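Local coordinates for protein ultraspiracle (PDB 1HG4) that acts as a nuclear hormone receptor and transcription factor, its ligand-binding domain here holding a phospholipid and locked in an inactive conformation, at residues Arg176-Pro189 / Ile200-His214. Sequence-based numbering, arbitrary orientation.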
ATOM      1  N   ARG A 176      17.185   9.830  19.128  1.00 30.32           N
ATOM      2  CA  ARG A 176      15.866   9.727  18.531  1.00 30.23           C
ATOM      3  C   ARG A 176      15.974   9.419  17.048  1.00 28.82           C
ATOM      4  O   ARG A 176      15.227   8.606  16.517  1.00 29.79           O
ATOM      5  CB  ARG A 176      15.074  11.021  18.747  1.00 34.29           C
ATOM      6  CG  ARG A 176      14.012  10.928  19.854  1.00 37.37           C
ATOM      7  CD  ARG A 176      14.481  11.482  21.189  1.00 40.16           C
ATOM      8  NE  ARG A 176      14.040  10.648  22.306  1.00 43.70           N
ATOM      9  CZ  ARG A 176      14.388  10.844  23.577  1.00 43.56           C
ATOM     10  NH1 ARG A 176      15.182  11.860  23.905  1.00 43.69           N
ATOM     11  NH2 ARG A 176      13.976   9.999  24.515  1.00 42.88           N
ATOM     12  N   GLU A 177      16.912  10.054  16.368  1.00 26.92           N
ATOM     13  CA  GLU A 177      17.082   9.787  14.945  1.00 27.87           C
ATOM     14  C   GLU A 177      17.596   8.370  14.671  1.00 27.61           C
ATOM     15  O   GLU A 177      17.226   7.774  13.662  1.00 27.55           O
ATOM     16  CB  GLU A 177      18.018  10.829  14.330  1.00 27.87           C
ATOM     17  CG  GLU A 177      17.545  12.231  14.639  1.00 28.22           C
ATOM     18  CD  GLU A 177      18.423  13.304  14.064  1.00 30.26           C
ATOM     19  OE1 GLU A 177      19.651  13.249  14.272  1.00 30.65           O
ATOM     20  OE2 GLU A 177      17.877  14.214  13.411  1.00 33.86           O
ATOM     21  N   LEU A 178      18.426   7.820  15.565  1.00 26.14           N
ATOM     22  CA  LEU A 178      18.942   6.460  15.363  1.00 25.68           C
ATOM     23  C   LEU A 178      17.813   5.436  15.541  1.00 24.94           C
ATOM     24  O   LEU A 178      17.732   4.446  14.808  1.00 24.44           O
ATOM     25  CB  LEU A 178      20.080   6.141  16.345  1.00 25.72           C
ATOM     26  CG  LEU A 178      20.645   4.720  16.161  1.00 26.77           C
ATOM     27  CD1 LEU A 178      21.557   4.673  14.919  1.00 21.01           C
ATOM     28  CD2 LEU A 178      21.392   4.295  17.421  1.00 23.75           C
ATOM     29  N   SER A 179      16.950   5.674  16.527  1.00 24.40           N
ATOM     30  CA  SER A 179      15.813   4.795  16.750  1.00 23.98           C
ATOM     31  C   SER A 179      14.945   4.758  15.497  1.00 23.77           C
ATOM     32  O   SER A 179      14.465   3.694  15.113  1.00 24.40           O
ATOM     33  CB  SER A 179      14.974   5.284  17.915  1.00 22.61           C
ATOM     34  OG  SER A 179      15.685   5.119  19.118  1.00 28.74           O
ATOM     35  N   CYS A 180      14.747   5.918  14.864  1.00 23.63           N
ATOM     36  CA  CYS A 180      13.939   5.994  13.647  1.00 23.79           C
ATOM     37  C   CYS A 180      14.593   5.213  12.507  1.00 23.15           C
ATOM     38  O   CYS A 180      13.929   4.435  11.807  1.00 23.32           O
ATOM     39  CB  CYS A 180      13.725   7.456  13.220  1.00 24.43           C
ATOM     40  SG  CYS A 180      12.520   8.386  14.231  1.00 29.33           S
ATOM     41  N   LEU A 181      15.895   5.406  12.318  1.00 21.85           N
ATOM     42  CA  LEU A 181      16.592   4.682  11.255  1.00 21.20           C
ATOM     43  C   LEU A 181      16.486   3.164  11.449  1.00 20.62           C
ATOM     44  O   LEU A 181      16.271   2.409  10.489  1.00 20.34           O
ATOM     45  CB  LEU A 181      18.060   5.105  11.194  1.00 20.65           C
ATOM     46  CG  LEU A 181      18.310   6.546  10.716  1.00 22.62           C
ATOM     47  CD1 LEU A 181      19.820   6.816  10.685  1.00 22.47           C
ATOM     48  CD2 LEU A 181      17.719   6.743   9.316  1.00 22.95           C
ATOM     49  N   LYS A 182      16.618   2.716  12.690  1.00 18.67           N
ATOM     50  CA  LYS A 182      16.547   1.296  12.967  1.00 20.10           C
ATOM     51  C   LYS A 182      15.159   0.727  12.705  1.00 20.51           C
ATOM     52  O   LYS A 182      15.010  -0.409  12.244  1.00 18.97           O
ATOM     53  CB  LYS A 182      16.984   1.033  14.410  1.00 22.36           C
ATOM     54  CG  LYS A 182      18.438   1.415  14.655  1.00 22.48           C
ATOM     55  CD  LYS A 182      19.004   0.765  15.906  1.00 25.57           C
ATOM     56  CE  LYS A 182      18.352   1.293  17.165  1.00 27.52           C
ATOM     57  NZ  LYS A 182      18.955   0.678  18.381  1.00 31.22           N
ATOM     58  N   ALA A 183      14.132   1.517  12.989  1.00 19.85           N
ATOM     59  CA  ALA A 183      12.783   1.051  12.737  1.00 19.09           C
ATOM     60  C   ALA A 183      12.572   0.985  11.214  1.00 17.21           C
ATOM     61  O   ALA A 183      12.005   0.002  10.701  1.00 16.78           O
ATOM     62  CB  ALA A 183      11.755   1.995  13.400  1.00 19.65           C
ATOM     63  N   ILE A 184      13.032   2.007  10.488  1.00 15.00           N
ATOM     64  CA  ILE A 184      12.869   2.007   9.029  1.00 16.50           C
ATOM     65  C   ILE A 184      13.434   0.686   8.497  1.00 19.32           C
ATOM     66  O   ILE A 184      12.856   0.068   7.592  1.00 20.89           O
ATOM     67  CB  ILE A 184      13.613   3.225   8.368  1.00 17.36           C
ATOM     68  CG1 ILE A 184      12.869   4.510   8.684  1.00 16.18           C
ATOM     69  CG2 ILE A 184      13.731   3.062   6.848  1.00 12.35           C
ATOM     70  CD1 ILE A 184      13.723   5.718   8.565  1.00 18.03           C
ATOM     71  N   ILE A 185      14.553   0.253   9.084  1.00 20.07           N
ATOM     72  CA  ILE A 185      15.214  -0.983   8.693  1.00 20.01           C
ATOM     73  C   ILE A 185      14.346  -2.188   8.993  1.00 19.70           C
ATOM     74  O   ILE A 185      14.118  -3.029   8.118  1.00 21.44           O
ATOM     75  CB  ILE A 185      16.570  -1.143   9.421  1.00 21.63           C
ATOM     76  CG1 ILE A 185      17.535  -0.054   8.953  1.00 23.12           C
ATOM     77  CG2 ILE A 185      17.160  -2.512   9.153  1.00 20.96           C
ATOM     78  CD1 ILE A 185      18.813   0.005   9.754  1.00 24.65           C
ATOM     79  N   LEU A 186      13.871  -2.281  10.228  1.00 19.76           N
ATOM     80  CA  LEU A 186      13.013  -3.395  10.639  1.00 20.30           C
ATOM     81  C   LEU A 186      11.798  -3.552   9.728  1.00 19.55           C
ATOM     82  O   LEU A 186      11.558  -4.631   9.195  1.00 20.87           O
ATOM     83  CB  LEU A 186      12.524  -3.197  12.082  1.00 20.19           C
ATOM     84  CG  LEU A 186      11.635  -4.317  12.638  1.00 21.26           C
ATOM     85  CD1 LEU A 186      12.428  -5.621  12.711  1.00 21.94           C
ATOM     86  CD2 LEU A 186      11.127  -3.937  14.022  1.00 20.30           C
ATOM     87  N   TYR A 187      11.040  -2.472   9.559  1.00 18.49           N
ATOM     88  CA  TYR A 187       9.824  -2.475   8.726  1.00 18.93           C
ATOM     89  C   TYR A 187      10.147  -2.484   7.226  1.00 20.51           C
ATOM     90  O   TYR A 187       9.893  -1.502   6.517  1.00 20.19           O
ATOM     91  CB  TYR A 187       8.962  -1.242   9.045  1.00 17.05           C
ATOM     92  CG  TYR A 187       8.441  -1.185  10.468  1.00 16.88           C
ATOM     93  CD1 TYR A 187       7.796  -2.276  11.036  1.00 15.57           C
ATOM     94  CD2 TYR A 187       8.563  -0.028  11.232  1.00 15.23           C
ATOM     95  CE1 TYR A 187       7.280  -2.213  12.333  1.00 16.32           C
ATOM     96  CE2 TYR A 187       8.053   0.043  12.527  1.00 15.73           C
ATOM     97  CZ  TYR A 187       7.411  -1.058  13.067  1.00 17.02           C
ATOM     98  OH  TYR A 187       6.882  -1.015  14.341  1.00 21.60           O
ATOM     99  N   ASN A 188      10.679  -3.605   6.745  1.00 20.55           N
ATOM    100  CA  ASN A 188      11.074  -3.726   5.347  1.00 23.30           C
ATOM    101  C   ASN A 188      10.071  -4.606   4.592  1.00 25.26           C
ATOM    102  O   ASN A 188      10.025  -5.820   4.776  1.00 25.25           O
ATOM    103  CB  ASN A 188      12.493  -4.303   5.284  1.00 21.07           C
ATOM    104  CG  ASN A 188      13.010  -4.468   3.866  1.00 22.64           C
ATOM    105  OD1 ASN A 188      14.130  -4.942   3.662  1.00 23.84           O
ATOM    106  ND2 ASN A 188      12.208  -4.088   2.884  1.00 20.48           N
ATOM    107  N   PRO A 189       9.261  -3.994   3.716  1.00 26.70           N
ATOM    108  CA  PRO A 189       8.245  -4.694   2.931  1.00 27.29           C
ATOM    109  C   PRO A 189       8.697  -5.360   1.638  1.00 28.29           C
ATOM    110  O   PRO A 189       7.927  -6.086   1.018  1.00 27.25           O
ATOM    111  CB  PRO A 189       7.233  -3.593   2.653  1.00 27.68           C
ATOM    112  CG  PRO A 189       8.139  -2.413   2.378  1.00 26.54           C
ATOM    113  CD  PRO A 189       9.185  -2.532   3.485  1.00 28.23           C
ATOM    114  N   ILE A 200       3.277  -3.464   6.587  1.00 25.33           N
ATOM    115  CA  ILE A 200       4.660  -3.163   6.942  1.00 23.12           C
ATOM    116  C   ILE A 200       5.145  -1.815   6.361  1.00 24.05           C
ATOM    117  O   ILE A 200       5.802  -1.020   7.054  1.00 22.95           O
ATOM    118  CB  ILE A 200       5.582  -4.333   6.495  1.00 20.66           C
ATOM    119  CG1 ILE A 200       5.080  -5.642   7.111  1.00 18.33           C
ATOM    120  CG2 ILE A 200       6.991  -4.106   6.957  1.00 16.58           C
ATOM    121  CD1 ILE A 200       5.888  -6.857   6.713  1.00 15.38           C
ATOM    122  N   GLU A 201       4.809  -1.554   5.099  1.00 23.57           N
ATOM    123  CA  GLU A 201       5.195  -0.308   4.441  1.00 23.91           C
ATOM    124  C   GLU A 201       4.573   0.870   5.167  1.00 24.09           C
ATOM    125  O   GLU A 201       5.143   1.958   5.228  1.00 26.23           O
ATOM    126  CB  GLU A 201       4.722  -0.299   2.983  1.00 21.29           C
ATOM    127  CG  GLU A 201       4.795   1.071   2.302  1.00 22.34           C
ATOM    128  CD  GLU A 201       6.228   1.598   2.079  1.00 22.81           C
ATOM    129  OE1 GLU A 201       7.205   0.848   2.283  1.00 19.87           O
ATOM    130  OE2 GLU A 201       6.373   2.775   1.672  1.00 23.89           O
ATOM    131  N   MET A 202       3.392   0.640   5.719  1.00 25.41           N
ATOM    132  CA  MET A 202       2.669   1.677   6.429  1.00 25.83           C
ATOM    133  C   MET A 202       3.429   2.050   7.718  1.00 23.26           C
ATOM    134  O   MET A 202       3.663   3.232   7.995  1.00 23.44           O
ATOM    135  CB  MET A 202       1.241   1.182   6.705  1.00 29.76           C
ATOM    136  CG  MET A 202       0.177   2.260   6.584  1.00 36.63           C
ATOM    137  SD  MET A 202       0.411   3.367   5.139  1.00 44.37           S
ATOM    138  CE  MET A 202       1.193   4.757   5.947  1.00 39.25           C
ATOM    139  N   CYS A 203       3.815   1.050   8.502  1.00 20.20           N
ATOM    140  CA  CYS A 203       4.596   1.299   9.707  1.00 19.51           C
ATOM    141  C   CYS A 203       5.841   2.114   9.313  1.00 20.69           C
ATOM    142  O   CYS A 203       6.169   3.115   9.958  1.00 20.12           O
ATOM    143  CB  CYS A 203       5.051  -0.021  10.323  1.00 21.12           C
ATOM    144  SG  CYS A 203       3.703  -1.136  10.820  1.00 20.85           S
ATOM    145  N   ARG A 204       6.531   1.687   8.255  1.00 19.84           N
ATOM    146  CA  ARG A 204       7.727   2.400   7.821  1.00 22.45           C
ATOM    147  C   ARG A 204       7.416   3.857   7.524  1.00 24.63           C
ATOM    148  O   ARG A 204       8.157   4.754   7.928  1.00 24.99           O
ATOM    149  CB  ARG A 204       8.326   1.753   6.566  1.00 22.93           C
ATOM    150  CG  ARG A 204       9.374   2.619   5.878  1.00 23.17           C
ATOM    151  CD  ARG A 204      10.063   1.904   4.719  1.00 22.78           C
ATOM    152  NE  ARG A 204      11.054   0.937   5.183  1.00 24.36           N
ATOM    153  CZ  ARG A 204      11.904   0.282   4.390  1.00 23.27           C
ATOM    154  NH1 ARG A 204      11.896   0.483   3.072  1.00 19.69           N
ATOM    155  NH2 ARG A 204      12.769  -0.575   4.926  1.00 20.12           N
ATOM    156  N   GLU A 205       6.318   4.097   6.817  1.00 25.37           N
ATOM    157  CA  GLU A 205       5.951   5.460   6.479  1.00 26.30           C
ATOM    158  C   GLU A 205       5.593   6.287   7.704  1.00 25.10           C
ATOM    159  O   GLU A 205       5.834   7.497   7.737  1.00 27.02           O
ATOM    160  CB  GLU A 205       4.827   5.453   5.433  1.00 26.76           C
ATOM    161  CG  GLU A 205       5.347   5.007   4.062  1.00 25.35           C
ATOM    162  CD  GLU A 205       4.279   4.963   2.990  1.00 25.02           C
ATOM    163  OE1 GLU A 205       3.261   5.669   3.133  1.00 23.11           O
ATOM    164  OE2 GLU A 205       4.472   4.229   1.992  1.00 24.78           O
ATOM    165  N   LYS A 206       5.041   5.650   8.724  1.00 24.27           N
ATOM    166  CA  LYS A 206       4.729   6.391   9.944  1.00 25.03           C
ATOM    167  C   LYS A 206       6.037   6.795  10.653  1.00 23.07           C
ATOM    168  O   LYS A 206       6.108   7.825  11.327  1.00 23.28           O
ATOM    169  CB  LYS A 206       3.842   5.542  10.860  1.00 26.27           C
ATOM    170  CG  LYS A 206       2.499   5.230  10.232  1.00 31.66           C
ATOM    171  CD  LYS A 206       1.584   4.448  11.161  1.00 36.00           C
ATOM    172  CE  LYS A 206       0.213   4.236  10.522  1.00 37.58           C
ATOM    173  NZ  LYS A 206      -0.664   3.359  11.359  1.00 40.31           N
ATOM    174  N   VAL A 207       7.074   5.982  10.496  1.00 21.38           N
ATOM    175  CA  VAL A 207       8.363   6.299  11.098  1.00 22.40           C
ATOM    176  C   VAL A 207       8.982   7.469  10.318  1.00 22.42           C
ATOM    177  O   VAL A 207       9.637   8.330  10.898  1.00 22.53           O
ATOM    178  CB  VAL A 207       9.319   5.084  11.079  1.00 22.85           C
ATOM    179  CG1 VAL A 207      10.688   5.491  11.602  1.00 23.13           C
ATOM    180  CG2 VAL A 207       8.746   3.945  11.939  1.00 22.29           C
ATOM    181  N   TYR A 208       8.762   7.499   9.006  1.00 22.92           N
ATOM    182  CA  TYR A 208       9.259   8.577   8.155  1.00 21.37           C
ATOM    183  C   TYR A 208       8.680   9.873   8.679  1.00 22.50           C
ATOM    184  O   TYR A 208       9.389  10.857   8.879  1.00 22.10           O
ATOM    185  CB  TYR A 208       8.779   8.393   6.718  1.00 20.74           C
ATOM    186  CG  TYR A 208       9.584   7.422   5.878  1.00 20.47           C
ATOM    187  CD1 TYR A 208      10.921   7.158   6.150  1.00 22.69           C
ATOM    188  CD2 TYR A 208       9.003   6.783   4.786  1.00 22.24           C
ATOM    189  CE1 TYR A 208      11.662   6.278   5.355  1.00 21.60           C
ATOM    190  CE2 TYR A 208       9.727   5.901   3.987  1.00 21.14           C
ATOM    191  CZ  TYR A 208      11.059   5.652   4.276  1.00 22.02           C
ATOM    192  OH  TYR A 208      11.775   4.782   3.487  1.00 18.41           O
ATOM    193  N   ALA A 209       7.364   9.857   8.867  1.00 23.03           N
ATOM    194  CA  ALA A 209       6.659  11.010   9.380  1.00 23.99           C
ATOM    195  C   ALA A 209       7.251  11.433  10.724  1.00 24.87           C
ATOM    196  O   ALA A 209       7.448  12.625  10.955  1.00 25.48           O
ATOM    197  CB  ALA A 209       5.175  10.688   9.530  1.00 24.04           C
ATOM    198  N   CYS A 210       7.537  10.471  11.605  1.00 25.03           N
ATOM    199  CA  CYS A 210       8.116  10.791  12.918  1.00 27.22           C
ATOM    200  C   CYS A 210       9.503  11.402  12.763  1.00 26.74           C
ATOM    201  O   CYS A 210       9.813  12.418  13.381  1.00 25.67           O
ATOM    202  CB  CYS A 210       8.210   9.542  13.799  1.00 25.56           C
ATOM    203  SG  CYS A 210       6.597   8.992  14.428  1.00 28.97           S
ATOM    204  N   LEU A 211      10.321  10.789  11.912  1.00 25.00           N
ATOM    205  CA  LEU A 211      11.671  11.270  11.691  1.00 24.99           C
ATOM    206  C   LEU A 211      11.662  12.696  11.163  1.00 25.94           C
ATOM    207  O   LEU A 211      12.368  13.564  11.688  1.00 24.77           O
ATOM    208  CB  LEU A 211      12.415  10.344  10.724  1.00 23.41           C
ATOM    209  CG  LEU A 211      13.896  10.673  10.502  1.00 25.20           C
ATOM    210  CD1 LEU A 211      14.634  10.643  11.838  1.00 26.75           C
ATOM    211  CD2 LEU A 211      14.511   9.689   9.528  1.00 21.94           C
ATOM    212  N   ASP A 212      10.846  12.942  10.140  1.00 27.39           N
ATOM    213  CA  ASP A 212      10.739  14.268   9.530  1.00 28.72           C
ATOM    214  C   ASP A 212      10.306  15.316  10.549  1.00 29.54           C
ATOM    215  O   ASP A 212      10.891  16.389  10.615  1.00 30.01           O
ATOM    216  CB  ASP A 212       9.749  14.235   8.353  1.00 29.78           C
ATOM    217  CG  ASP A 212       9.754  15.524   7.548  1.00 29.09           C
ATOM    218  OD1 ASP A 212      10.770  15.793   6.882  1.00 29.51           O
ATOM    219  OD2 ASP A 212       8.758  16.276   7.589  1.00 28.85           O
ATOM    220  N   GLU A 213       9.291  14.999  11.349  1.00 30.79           N
ATOM    221  CA  GLU A 213       8.815  15.924  12.374  1.00 31.33           C
ATOM    222  C   GLU A 213       9.941  16.281  13.335  1.00 31.71           C
ATOM    223  O   GLU A 213      10.131  17.447  13.679  1.00 32.95           O
ATOM    224  CB  GLU A 213       7.660  15.302  13.147  1.00 32.18           C
ATOM    225  CG  GLU A 213       7.102  16.192  14.243  1.00 35.87           C
ATOM    226  CD  GLU A 213       5.958  15.539  15.008  1.00 37.30           C
ATOM    227  OE1 GLU A 213       6.132  14.400  15.494  1.00 37.27           O
ATOM    228  OE2 GLU A 213       4.886  16.165  15.131  1.00 38.21           O
ATOM    229  N   HIS A 214      10.684  15.271  13.765  1.00 30.27           N
ATOM    230  CA  HIS A 214      11.795  15.498  14.667  1.00 29.36           C
ATOM    231  C   HIS A 214      12.783  16.448  13.980  1.00 28.50           C
ATOM    232  O   HIS A 214      13.325  17.351  14.602  1.00 28.14           O
ATOM    233  CB  HIS A 214      12.486  14.173  14.994  1.00 29.72           C
ATOM    234  CG  HIS A 214      13.625  14.320  15.947  1.00 29.52           C
ATOM    235  ND1 HIS A 214      13.439  14.525  17.298  1.00 29.17           N
ATOM    236  CD2 HIS A 214      14.961  14.354  15.737  1.00 29.35           C
ATOM    237  CE1 HIS A 214      14.616  14.680  17.879  1.00 29.91           C
ATOM    238  NE2 HIS A 214      15.555  14.582  16.955  1.00 28.99           N
TER
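Arg204 reaches across from its helix to the carbonyl oxygen of Ile184, in the last turn of helix 175-186. Its chain runs out with CG anti to the backbone N (chi1 167°) and bends at chi3, turning the guanidinium toward that carbonyl. Arg204 NH2 donates to Ile184 O at 2.7 Å, tilted 32° from the carbonyl plane, and NE adds a weak bond to the same oxygen. CD of Pro189 stands 4.0 Å above the guanidinium plane of Arg204, and CG2 of Ile184 covers the opposite face.

Beside it, CB of Cys203 sits almost on the normal of the Tyr187 ring, 3.4 Å from its centroid, a CH-pi contact joined by a sulfur-aromatic one from SG. Val207 CG2 meets the edge of the same ring, whose hydroxyl is hydrogen-bonded to the carbonyl of Pro71.

Further along, the nearly antiparallel helices (164°) interlock knobs-into-holes. Ile184 enters the hole formed by Arg204, Val207, Tyr208 and Leu211, with CD1 lying 3.9 Å from Tyr208 CE1. Leu211 answers among Glu177, Cys180, Leu181 and Ile184, its CD1 resting 3.6 Å from Cys180 CB.

At the far end, Arg176 CB packs over one face of the His214 imidazole, while Glu177 OE2 lies in the ring plane at its edge. Asp174 fixes the ring's rotation by a hydrogen bond with NE2, and Glu177 is shared with Arg225 through a salt bridge.

Within the ligand-binding domain this helix pair backs a subunit interface: Glu205 bonds to Ala198 N and Glu199 N of the second subunit. The Ile185 side chain is about 13 Å from the bound phospholipid. The seam is thus mainly apolar, with Arg204 supplying the hydrogen bonds between the segments, while outside residues satisfy the polar ends of Tyr187, Glu177 and His214.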